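Local atomic coordinates of endo-1,3-beta-glucanase, family GH16 (Zobellia galactanivorans, PDB entry 4CRQ), a protein that probably hydrolyses internal beta-1,3-glucosidic bonds of laminarin, using this family GH16 catalytic module of a longer, modular laminarinase. Residues A[76-82]-A[192-198]; A[37-42]-A[55-60]. The protein carries 1 engineered substitution. Residue numbers count along the deposited sequence, not the author numbering.

Contact 1: residues A[76-82]-A[192-198]; sequences SFKYGKI and FQNEFFI. With EDO (1,2-ethanediol), chain I.
Residues 76-78 run extended and antiparallel to 195-197, bringing the CA atoms of Ser76 and Phe197 to 4.4 Å and those of Lys78 and Glu195 to 4.3 Å. A single hydrogen-bonded bridge joins Phe77 and Phe196: Phe77 N to Phe196 O is 2.9 Å and Phe196 N to Phe77 O is 2.8 Å. Tyr79 (phi 76°) and Gly80 (146/178, angles that call for glycine) then turn the chain into strand 80-87. Ser76, in p, donates from OG to Glu195 OE1 (2.6 Å), the glutamate standing m,t. Lys78, trans throughout, reaches along 192-198 for a weak bond from NZ to Gln193 O (3.1 Å). Tyr79 takes m and Gln193 m,m, so that Tyr79 OH donates to Gln193 OE1 in a very short 2.4 Å hydrogen bond. Trp163 packs edge-to-face with both Tyr79 and Phe196. On the inner side, Ile198 (m,t) sets CD1 3.7 Å from Phe77 CE2 and 3.8 Å from Ile82 CG2, with Val229 touching all three side chains. This is interior packing of the GH16 jelly-roll sandwich, in which strands 80-87 and 196-204 belong to facing layers. Lys81 makes no contact with 192-198; its NZ donates to EDO O1 (1,2-ethanediol, probably from the crystallisation liquor) at 2.5 Å. The chemistry is therefore divided: polar side chains tie the more open margin around the single bridge of these segments, and apolar contacts fill the gap beyond it.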
ATOM      1  N   SER A  76      13.779  -3.035   5.165  1.00 20.88           N
ATOM      2  CA  SER A  76      13.529  -1.637   4.774  1.00 21.48           C
ATOM      3  C   SER A  76      14.587  -1.252   3.744  1.00 21.87           C
ATOM      4  O   SER A  76      15.684  -1.879   3.667  1.00 22.81           O
ATOM      5  CB  SER A  76      13.489  -0.672   5.977  1.00 25.58           C
ATOM      6  OG  SER A  76      14.706  -0.740   6.689  1.00 26.83           O
ATOM      7  N   PHE A  77      14.236  -0.238   2.954  1.00 22.22           N
ATOM      8  CA  PHE A  77      14.993   0.145   1.760  1.00 23.26           C
ATOM      9  C   PHE A  77      15.142   1.615   1.655  1.00 23.66           C
ATOM     10  O   PHE A  77      14.185   2.345   1.931  1.00 24.41           O
ATOM     11  CB  PHE A  77      14.258  -0.385   0.477  1.00 22.51           C
ATOM     12  CG  PHE A  77      13.923  -1.845   0.569  1.00 19.67           C
ATOM     13  CD1 PHE A  77      14.911  -2.844   0.292  1.00 21.60           C
ATOM     14  CD2 PHE A  77      12.640  -2.255   1.013  1.00 23.17           C
ATOM     15  CE1 PHE A  77      14.591  -4.196   0.408  1.00 23.42           C
ATOM     16  CE2 PHE A  77      12.333  -3.614   1.138  1.00 24.48           C
ATOM     17  CZ  PHE A  77      13.308  -4.580   0.844  1.00 24.55           C
ATOM     18  N   LYS A  78      16.334   2.043   1.236  1.00 23.07           N
ATOM     19  CA  LYS A  78      16.573   3.442   0.867  1.00 24.21           C
ATOM     20  C   LYS A  78      16.848   3.426  -0.632  1.00 21.16           C
ATOM     21  O   LYS A  78      17.907   3.001  -1.062  1.00 25.96           O
ATOM     22  CB  LYS A  78      17.711   4.069   1.665  1.00 25.74           C
ATOM     23  CG  LYS A  78      18.000   5.517   1.295  1.00 25.36           C
ATOM     24  CD  LYS A  78      19.135   6.033   2.168  1.00 34.08           C
ATOM     25  CE  LYS A  78      19.734   7.291   1.598  1.00 42.95           C
ATOM     26  NZ  LYS A  78      20.573   7.982   2.610  1.00 48.39           N
ATOM     27  N   TYR A  79      15.867   3.890  -1.419  1.00 22.74           N
ATOM     28  CA  TYR A  79      15.868   3.892  -2.906  1.00 22.96           C
ATOM     29  C   TYR A  79      15.587   2.491  -3.450  1.00 21.87           C
ATOM     30  O   TYR A  79      15.771   1.500  -2.749  1.00 24.77           O
ATOM     31  CB  TYR A  79      17.153   4.468  -3.548  1.00 23.64           C
ATOM     32  CG  TYR A  79      17.640   5.741  -2.900  1.00 25.51           C
ATOM     33  CD1 TYR A  79      16.750   6.816  -2.642  1.00 28.10           C
ATOM     34  CD2 TYR A  79      18.992   5.886  -2.560  1.00 30.37           C
ATOM     35  CE1 TYR A  79      17.199   7.982  -2.040  1.00 31.98           C
ATOM     36  CE2 TYR A  79      19.451   7.050  -1.967  1.00 35.63           C
ATOM     37  CZ  TYR A  79      18.555   8.086  -1.715  1.00 34.82           C
ATOM     38  OH  TYR A  79      19.057   9.192  -1.132  1.00 41.66           O
ATOM     39  N   GLY A  80      15.129   2.440  -4.697  1.00 22.57           N
ATOM     40  CA  GLY A  80      14.956   1.203  -5.423  1.00 24.26           C
ATOM     41  C   GLY A  80      13.795   1.186  -6.365  1.00 24.27           C
ATOM     42  O   GLY A  80      13.054   2.175  -6.470  1.00 23.66           O
ATOM     43  N   LYS A  81      13.647   0.065  -7.067  1.00 23.43           N
ATOM     44  CA  LYS A  81      12.450  -0.176  -7.878  1.00 19.99           C
ATOM     45  C   LYS A  81      11.653  -1.127  -6.976  1.00 19.75           C
ATOM     46  O   LYS A  81      12.123  -2.255  -6.710  1.00 21.49           O
ATOM     47  CB  LYS A  81      12.781  -0.796  -9.216  1.00 23.95           C
ATOM     48  CG  LYS A  81      11.572  -1.173 -10.024  1.00 25.28           C
ATOM     49  CD  LYS A  81      12.032  -1.711 -11.369  1.00 29.61           C
ATOM     50  CE  LYS A  81      10.869  -2.356 -12.091  1.00 34.62           C
ATOM     51  NZ  LYS A  81      11.266  -2.941 -13.399  1.00 37.74           N
ATOM     52  N   ILE A  82      10.483  -0.693  -6.492  1.00 20.05           N
ATOM     53  CA  ILE A  82       9.697  -1.473  -5.531  1.00 21.11           C
ATOM     54  C   ILE A  82       8.408  -1.813  -6.259  1.00 19.17           C
ATOM     55  O   ILE A  82       7.658  -0.893  -6.715  1.00 21.06           O
ATOM     56  CB  ILE A  82       9.434  -0.697  -4.219  1.00 21.53           C
ATOM     57  CG1 ILE A  82      10.767  -0.327  -3.517  1.00 24.27           C
ATOM     58  CG2 ILE A  82       8.533  -1.490  -3.252  1.00 22.46           C
ATOM     59  CD1 ILE A  82      11.173   1.113  -3.689  1.00 26.39           C
ATOM     60  N   PHE A 192      12.291  11.746   2.221  1.00 28.14           N
ATOM     61  CA  PHE A 192      12.390  10.654   1.220  1.00 28.29           C
ATOM     62  C   PHE A 192      13.834  10.204   0.924  1.00 30.38           C
ATOM     63  O   PHE A 192      14.063   9.412   0.007  1.00 32.22           O
ATOM     64  CB  PHE A 192      11.570  11.007  -0.042  1.00 28.24           C
ATOM     65  CG  PHE A 192      10.110  11.170   0.258  1.00 30.08           C
ATOM     66  CD1 PHE A 192       9.271  10.039   0.384  1.00 30.11           C
ATOM     67  CD2 PHE A 192       9.560  12.456   0.438  1.00 31.30           C
ATOM     68  CE1 PHE A 192       7.909  10.196   0.677  1.00 31.10           C
ATOM     69  CE2 PHE A 192       8.201  12.623   0.729  1.00 29.09           C
ATOM     70  CZ  PHE A 192       7.374  11.485   0.847  1.00 32.85           C
ATOM     71  N   GLN A 193      14.789  10.697   1.718  1.00 29.52           N
ATOM     72  CA  GLN A 193      16.183  10.269   1.645  1.00 31.33           C
ATOM     73  C   GLN A 193      16.535   9.278   2.762  1.00 32.01           C
ATOM     74  O   GLN A 193      17.700   9.084   3.089  1.00 38.51           O
ATOM     75  CB  GLN A 193      17.132  11.474   1.715  1.00 34.96           C
ATOM     76  CG  GLN A 193      16.838  12.559   0.713  1.00 40.33           C
ATOM     77  CD  GLN A 193      17.167  12.163  -0.700  1.00 43.87           C
ATOM     78  OE1 GLN A 193      18.053  11.357  -0.941  1.00 49.85           O
ATOM     79  NE2 GLN A 193      16.460  12.742  -1.643  1.00 51.07           N
ATOM     80  N   ASN A 194      15.525   8.649   3.337  1.00 30.64           N
ATOM     81  CA  ASN A 194      15.684   7.712   4.447  1.00 30.18           C
ATOM     82  C   ASN A 194      15.161   6.320   4.077  1.00 27.84           C
ATOM     83  O   ASN A 194      14.603   6.140   2.977  1.00 28.45           O
ATOM     84  CB  ASN A 194      14.959   8.261   5.684  1.00 30.72           C
ATOM     85  CG  ASN A 194      15.536   9.587   6.206  1.00 36.92           C
ATOM     86  OD1 ASN A 194      14.787  10.482   6.636  1.00 42.94           O
ATOM     87  ND2 ASN A 194      16.860   9.716   6.190  1.00 36.41           N
ATOM     88  N   GLU A 195      15.332   5.345   4.979  1.00 25.87           N
ATOM     89  CA  GLU A 195      14.832   3.986   4.746  1.00 23.92           C
ATOM     90  C   GLU A 195      13.328   3.903   5.014  1.00 25.54           C
ATOM     91  O   GLU A 195      12.821   4.495   5.973  1.00 25.59           O
ATOM     92  CB  GLU A 195      15.560   2.932   5.588  1.00 25.63           C
ATOM     93  CG  GLU A 195      17.005   2.758   5.177  1.00 29.86           C
ATOM     94  CD  GLU A 195      17.629   1.456   5.631  1.00 43.55           C
ATOM     95  OE1 GLU A 195      16.931   0.522   6.052  1.00 40.79           O
ATOM     96  OE2 GLU A 195      18.855   1.351   5.554  1.00 51.85           O
ATOM     97  N   PHE A 196      12.634   3.159   4.156  1.00 22.39           N
ATOM     98  CA  PHE A 196      11.184   2.943   4.245  1.00 21.04           C
ATOM     99  C   PHE A 196      10.867   1.449   4.271  1.00 20.96           C
ATOM    100  O   PHE A 196      11.557   0.671   3.605  1.00 21.56           O
ATOM    101  CB  PHE A 196      10.436   3.559   3.024  1.00 21.09           C
ATOM    102  CG  PHE A 196      10.248   5.080   3.055  1.00 23.00           C
ATOM    103  CD1 PHE A 196      11.320   5.979   3.216  1.00 24.63           C
ATOM    104  CD2 PHE A 196       8.959   5.607   2.874  1.00 24.11           C
ATOM    105  CE1 PHE A 196      11.083   7.356   3.231  1.00 22.95           C
ATOM    106  CE2 PHE A 196       8.717   6.973   2.881  1.00 25.50           C
ATOM    107  CZ  PHE A 196       9.781   7.858   3.061  1.00 24.37           C
ATOM    108  N   PHE A 197       9.836   1.034   5.009  1.00 21.34           N
ATOM    109  CA  PHE A 197       9.366  -0.363   5.000  1.00 21.44           C
ATOM    110  C   PHE A 197       8.100  -0.452   4.112  1.00 20.39           C
ATOM    111  O   PHE A 197       7.492   0.586   3.773  1.00 21.31           O
ATOM    112  CB  PHE A 197       9.134  -0.916   6.418  1.00 21.25           C
ATOM    113  CG  PHE A 197       8.117  -0.146   7.241  1.00 20.65           C
ATOM    114  CD1 PHE A 197       6.733  -0.470   7.187  1.00 20.79           C
ATOM    115  CD2 PHE A 197       8.530   0.903   8.103  1.00 22.82           C
ATOM    116  CE1 PHE A 197       5.796   0.228   7.962  1.00 23.30           C
ATOM    117  CE2 PHE A 197       7.586   1.616   8.876  1.00 22.91           C
ATOM    118  CZ  PHE A 197       6.221   1.271   8.801  1.00 21.28           C
ATOM    119  N   ILE A 198       7.697  -1.667   3.738  1.00 19.03           N
ATOM    120  CA  ILE A 198       6.567  -1.904   2.821  1.00 20.15           C
ATOM    121  C   ILE A 198       5.301  -2.365   3.572  1.00 19.59           C
ATOM    122  O   ILE A 198       5.429  -3.095   4.599  1.00 21.01           O
ATOM    123  CB  ILE A 198       6.990  -2.971   1.786  1.00 18.92           C
ATOM    124  CG1 ILE A 198       8.128  -2.424   0.904  1.00 20.35           C
ATOM    125  CG2 ILE A 198       5.810  -3.404   0.874  1.00 20.19           C
ATOM    126  CD1 ILE A 198       8.853  -3.461   0.037  1.00 19.89           C
TER
HETATM  127  C1  EDO I1260      14.421  -4.802 -12.810  0.70 35.32           C
HETATM  128  O1  EDO I1260      13.076  -4.666 -13.246  0.70 32.24           O
HETATM  129  C2  EDO I1260      15.137  -5.851 -13.646  0.70 30.31           C
HETATM  130  O2  EDO I1260      15.147  -5.385 -14.988  0.70 28.77           O

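Contact 2: residues A[37-42]-A[55-60]; sequences YYRREN and KHENFG
Residues 37-39, extended before a turn at Arg40-Asn42, run antiparallel to the extended 55-59, too far apart for backbone pairing: Tyr37 and Phe59 have CA atoms 7.0 Å apart, Asn42 and Lys55 8.2 Å. The CA-to-CB bonds of Tyr37, Arg39, Glu41, Asn42, Lys55, Glu57 and Phe59 each point toward the other segment. Phe59 (chi1 t) meets two partners. Its edge meets the face of Tyr37 (chi1 t) in a T-shaped pair, centroids 4.9 Å apart and planes at 67°, while the guanidinium of Arg39 (m,t,p) lies flat on its ring at 13°, Arg39 NE 3.5 Å from Phe59 CZ. The backbone groups are served largely by strand 62-70, which lies between strands 36-38 and 49-59 in the beta-sandwich and pairs with both: Tyr37 bonds to Tyr64, Arg39 to Ser66 and Lys55 to Thr65. Gly60, with positive phi, begins the turn of the 49-59/62-70 hairpin; a CB would clash with Tyr37. Arg39 NH1 is shared between two long salt bridges, 4.0 Å to Glu57 OE2 and 3.7 Å to Glu41 OE1. A water bridges Asn42 OD1 (2.7 Å) and Glu57 OE1 (2.8 Å); Glu57 OE1 is further bonded to Thr65 OG1, and Asn42 ND2 to Thr53 O and Thr65 OG1. Lys55 NZ stays 4.2 Å from Glu41 OE1, beyond a salt bridge, and Asn42 N bonds weakly to Arg39 O (3.4 Å).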
ATOM      1  N   TYR A  37     -11.859  -4.427  10.968  1.00 21.95           N
ATOM      2  CA  TYR A  37     -10.996  -4.843  12.048  1.00 21.64           C
ATOM      3  C   TYR A  37      -9.948  -5.820  11.435  1.00 20.10           C
ATOM      4  O   TYR A  37     -10.341  -6.880  10.932  1.00 21.28           O
ATOM      5  CB  TYR A  37     -11.821  -5.518  13.141  1.00 22.10           C
ATOM      6  CG  TYR A  37     -11.094  -5.889  14.422  1.00 22.69           C
ATOM      7  CD1 TYR A  37     -10.109  -6.926  14.467  1.00 22.87           C
ATOM      8  CD2 TYR A  37     -11.401  -5.229  15.623  1.00 26.37           C
ATOM      9  CE1 TYR A  37      -9.450  -7.262  15.661  1.00 22.34           C
ATOM     10  CE2 TYR A  37     -10.743  -5.565  16.817  1.00 25.47           C
ATOM     11  CZ  TYR A  37      -9.787  -6.578  16.833  1.00 24.48           C
ATOM     12  OH  TYR A  37      -9.167  -6.877  18.012  1.00 27.44           O
ATOM     13  N   TYR A  38      -8.648  -5.473  11.438  1.00 18.31           N
ATOM     14  CA  TYR A  38      -7.652  -6.365  10.856  1.00 19.84           C
ATOM     15  C   TYR A  38      -7.384  -7.559  11.746  1.00 21.09           C
ATOM     16  O   TYR A  38      -7.330  -7.441  12.966  1.00 21.10           O
ATOM     17  CB  TYR A  38      -6.390  -5.577  10.615  1.00 19.86           C
ATOM     18  CG  TYR A  38      -6.450  -4.569   9.457  1.00 20.29           C
ATOM     19  CD1 TYR A  38      -6.873  -4.973   8.172  1.00 18.82           C
ATOM     20  CD2 TYR A  38      -6.057  -3.228   9.639  1.00 19.03           C
ATOM     21  CE1 TYR A  38      -6.901  -4.091   7.091  1.00 19.91           C
ATOM     22  CE2 TYR A  38      -6.090  -2.324   8.579  1.00 20.59           C
ATOM     23  CZ  TYR A  38      -6.509  -2.763   7.311  1.00 19.21           C
ATOM     24  OH  TYR A  38      -6.538  -1.908   6.239  1.00 20.99           O
ATOM     25  N   ARG A  39      -7.233  -8.719  11.110  1.00 19.17           N
ATOM     26  CA  ARG A  39      -6.869  -9.995  11.810  1.00 19.04           C
ATOM     27  C   ARG A  39      -5.860 -10.778  11.011  1.00 21.55           C
ATOM     28  O   ARG A  39      -5.790 -10.658   9.773  1.00 21.58           O
ATOM     29  CB  ARG A  39      -8.126 -10.852  12.037  1.00 18.91           C
ATOM     30  CG  ARG A  39      -9.269 -10.073  12.749  1.00 20.00           C
ATOM     31  CD  ARG A  39     -10.302 -11.036  13.329  1.00 22.86           C
ATOM     32  NE  ARG A  39      -9.721 -11.833  14.426  1.00 30.61           N
ATOM     33  CZ  ARG A  39     -10.035 -13.109  14.718  1.00 25.75           C
ATOM     34  NH1 ARG A  39     -10.942 -13.779  13.985  1.00 35.16           N
ATOM     35  NH2 ARG A  39      -9.458 -13.726  15.746  1.00 31.75           N
ATOM     36  N   ARG A  40      -5.086 -11.598  11.715  1.00 21.40           N
ATOM     37  CA  ARG A  40      -4.110 -12.459  11.076  1.00 19.87           C
ATOM     38  C   ARG A  40      -4.816 -13.456  10.134  1.00 20.25           C
ATOM     39  O   ARG A  40      -4.292 -13.739   9.040  1.00 20.80           O
ATOM     40  CB  ARG A  40      -3.287 -13.228  12.128  1.00 19.85           C
ATOM     41  CG  ARG A  40      -2.371 -14.316  11.577  1.00 21.25           C
ATOM     42  CD  ARG A  40      -1.257 -13.721  10.726  1.00 21.85           C
ATOM     43  NE  ARG A  40      -0.363 -14.722  10.134  1.00 21.91           N
ATOM     44  CZ  ARG A  40      -0.619 -15.378   8.998  1.00 23.49           C
ATOM     45  NH1 ARG A  40      -1.750 -15.188   8.285  1.00 24.56           N
ATOM     46  NH2 ARG A  40       0.284 -16.252   8.565  1.00 24.66           N
ATOM     47  N   GLU A  41      -5.991 -13.954  10.552  1.00 22.54           N
ATOM     48  CA  GLU A  41      -6.759 -14.998   9.842  1.00 23.54           C
ATOM     49  C   GLU A  41      -7.090 -14.628   8.403  1.00 20.94           C
ATOM     50  O   GLU A  41      -7.268 -15.505   7.539  1.00 24.21           O
ATOM     51  CB  GLU A  41      -8.076 -15.295  10.594  1.00 29.42           C
ATOM     52  CG  GLU A  41      -8.803 -16.560  10.131  1.00 39.06           C
ATOM     53  CD  GLU A  41     -10.020 -16.906  10.977  1.00 53.44           C
ATOM     54  OE1 GLU A  41     -10.959 -16.113  11.087  1.00 58.12           O
ATOM     55  OE2 GLU A  41     -10.040 -18.011  11.541  1.00 74.13           O
ATOM     56  N   ASN A  42      -7.169 -13.322   8.150  1.00 20.45           N
ATOM     57  CA  ASN A  42      -7.576 -12.853   6.841  1.00 19.43           C
ATOM     58  C   ASN A  42      -6.485 -12.804   5.775  1.00 18.79           C
ATOM     59  O   ASN A  42      -6.760 -12.372   4.625  1.00 20.29           O
ATOM     60  CB  ASN A  42      -8.202 -11.470   6.959  1.00 18.16           C
ATOM     61  CG  ASN A  42      -9.503 -11.475   7.741  1.00 22.57           C
ATOM     62  OD1 ASN A  42      -9.519 -11.720   8.956  1.00 23.37           O
ATOM     63  ND2 ASN A  42     -10.590 -11.203   7.066  1.00 20.34           N
ATOM     64  N   LYS A  55     -13.924  -9.537   4.630  1.00 19.04           N
ATOM     65  CA  LYS A  55     -15.125 -10.306   4.921  1.00 20.31           C
ATOM     66  C   LYS A  55     -16.132  -9.461   5.613  1.00 20.09           C
ATOM     67  O   LYS A  55     -15.781  -8.534   6.356  1.00 21.49           O
ATOM     68  CB  LYS A  55     -14.789 -11.483   5.876  1.00 23.07           C
ATOM     69  CG  LYS A  55     -13.739 -12.516   5.395  1.00 22.41           C
ATOM     70  CD  LYS A  55     -13.390 -13.592   6.455  1.00 26.14           C
ATOM     71  CE  LYS A  55     -12.175 -14.430   6.071  1.00 30.62           C
ATOM     72  NZ  LYS A  55     -11.961 -15.512   7.085  1.00 36.19           N
ATOM     73  N   HIS A  56     -17.394  -9.800   5.368  1.00 22.42           N
ATOM     74  CA  HIS A  56     -18.486  -9.288   6.155  1.00 23.10           C
ATOM     75  C   HIS A  56     -18.521 -10.216   7.361  1.00 21.75           C
ATOM     76  O   HIS A  56     -18.987 -11.351   7.262  1.00 23.82           O
ATOM     77  CB  HIS A  56     -19.777  -9.279   5.349  1.00 23.87           C
ATOM     78  CG  HIS A  56     -20.960  -8.790   6.135  1.00 22.02           C
ATOM     79  ND1 HIS A  56     -22.245  -9.048   5.790  1.00 28.01           N
ATOM     80  CD2 HIS A  56     -21.013  -8.040   7.300  1.00 22.55           C
ATOM     81  CE1 HIS A  56     -23.071  -8.487   6.684  1.00 23.75           C
ATOM     82  NE2 HIS A  56     -22.327  -7.867   7.612  1.00 25.46           N
ATOM     83  N   GLU A  57     -18.005  -9.743   8.497  1.00 23.95           N
ATOM     84  CA  GLU A  57     -17.844 -10.556   9.693  1.00 24.82           C
ATOM     85  C   GLU A  57     -17.849  -9.662  10.905  1.00 20.55           C
ATOM     86  O   GLU A  57     -17.002  -8.767  10.999  1.00 23.13           O
ATOM     87  CB  GLU A  57     -16.503 -11.345   9.624  1.00 26.67           C
ATOM     88  CG  GLU A  57     -16.165 -12.111  10.907  1.00 24.74           C
ATOM     89  CD  GLU A  57     -14.744 -12.635  10.994  1.00 28.15           C
ATOM     90  OE1 GLU A  57     -13.979 -12.493  10.009  1.00 26.50           O
ATOM     91  OE2 GLU A  57     -14.403 -13.198  12.085  1.00 33.96           O
ATOM     92  N   ASN A  58     -18.778  -9.906  11.830  1.00 22.50           N
ATOM     93  CA  ASN A  58     -18.864  -9.088  13.046  1.00 24.65           C
ATOM     94  C   ASN A  58     -17.725  -9.471  13.985  1.00 22.53           C
ATOM     95  O   ASN A  58     -17.592 -10.649  14.350  1.00 25.91           O
ATOM     96  CB  ASN A  58     -20.252  -9.237  13.685  1.00 26.95           C
ATOM     97  CG  ASN A  58     -21.366  -8.707  12.793  1.00 32.38           C
ATOM     98  OD1 ASN A  58     -21.230  -7.665  12.160  1.00 30.86           O
ATOM     99  ND2 ASN A  58     -22.482  -9.424  12.746  1.00 38.30           N
ATOM    100  N   PHE A  59     -16.880  -8.500  14.364  1.00 22.18           N
ATOM    101  CA  PHE A  59     -15.754  -8.797  15.249  1.00 22.42           C
ATOM    102  C   PHE A  59     -15.321  -7.540  15.937  1.00 23.83           C
ATOM    103  O   PHE A  59     -15.068  -6.550  15.262  1.00 25.28           O
ATOM    104  CB  PHE A  59     -14.514  -9.377  14.491  1.00 24.80           C
ATOM    105  CG  PHE A  59     -13.501  -9.970  15.416  1.00 23.99           C
ATOM    106  CD1 PHE A  59     -13.605 -11.319  15.793  1.00 23.80           C
ATOM    107  CD2 PHE A  59     -12.449  -9.197  15.961  1.00 23.30           C
ATOM    108  CE1 PHE A  59     -12.688 -11.898  16.677  1.00 24.05           C
ATOM    109  CE2 PHE A  59     -11.520  -9.790  16.847  1.00 24.02           C
ATOM    110  CZ  PHE A  59     -11.643 -11.133  17.207  1.00 25.77           C
ATOM    111  N   GLY A  60     -15.232  -7.577  17.262  1.00 30.62           N
ATOM    112  CA  GLY A  60     -14.727  -6.442  18.040  1.00 33.75           C
ATOM    113  C   GLY A  60     -15.429  -5.120  17.802  1.00 34.65           C
ATOM    114  O   GLY A  60     -14.785  -4.066  17.832  1.00 43.35           O
TER
HETATM  115  O   HOH W   1     -11.308 -13.430  10.141  1.00 40.36           O

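How the contacts relate
From the N terminus, contact 2 comes first: residues 37-42 lead into the hairpin of strands 43-46 and 49-59, and 55-60 closes this short local loop after twelve intervening residues. Strand 62-70 follows, and only then does contact 1 open at 76-82, to be closed by 192-198 after a long excursion of 109 residues, rich in strand. The two loops are thus in series, neither nested nor crossed. The centres of contact 1 and contact 2 are about 30 Å apart, on opposite sides of the chain's centre; their nearest atoms are about 12 Å apart. Strand 62-70 links them, pairing with strands 36-38, 49-59 and 196-204, while strand 220-231 pairs with both 49-59 and 80-87.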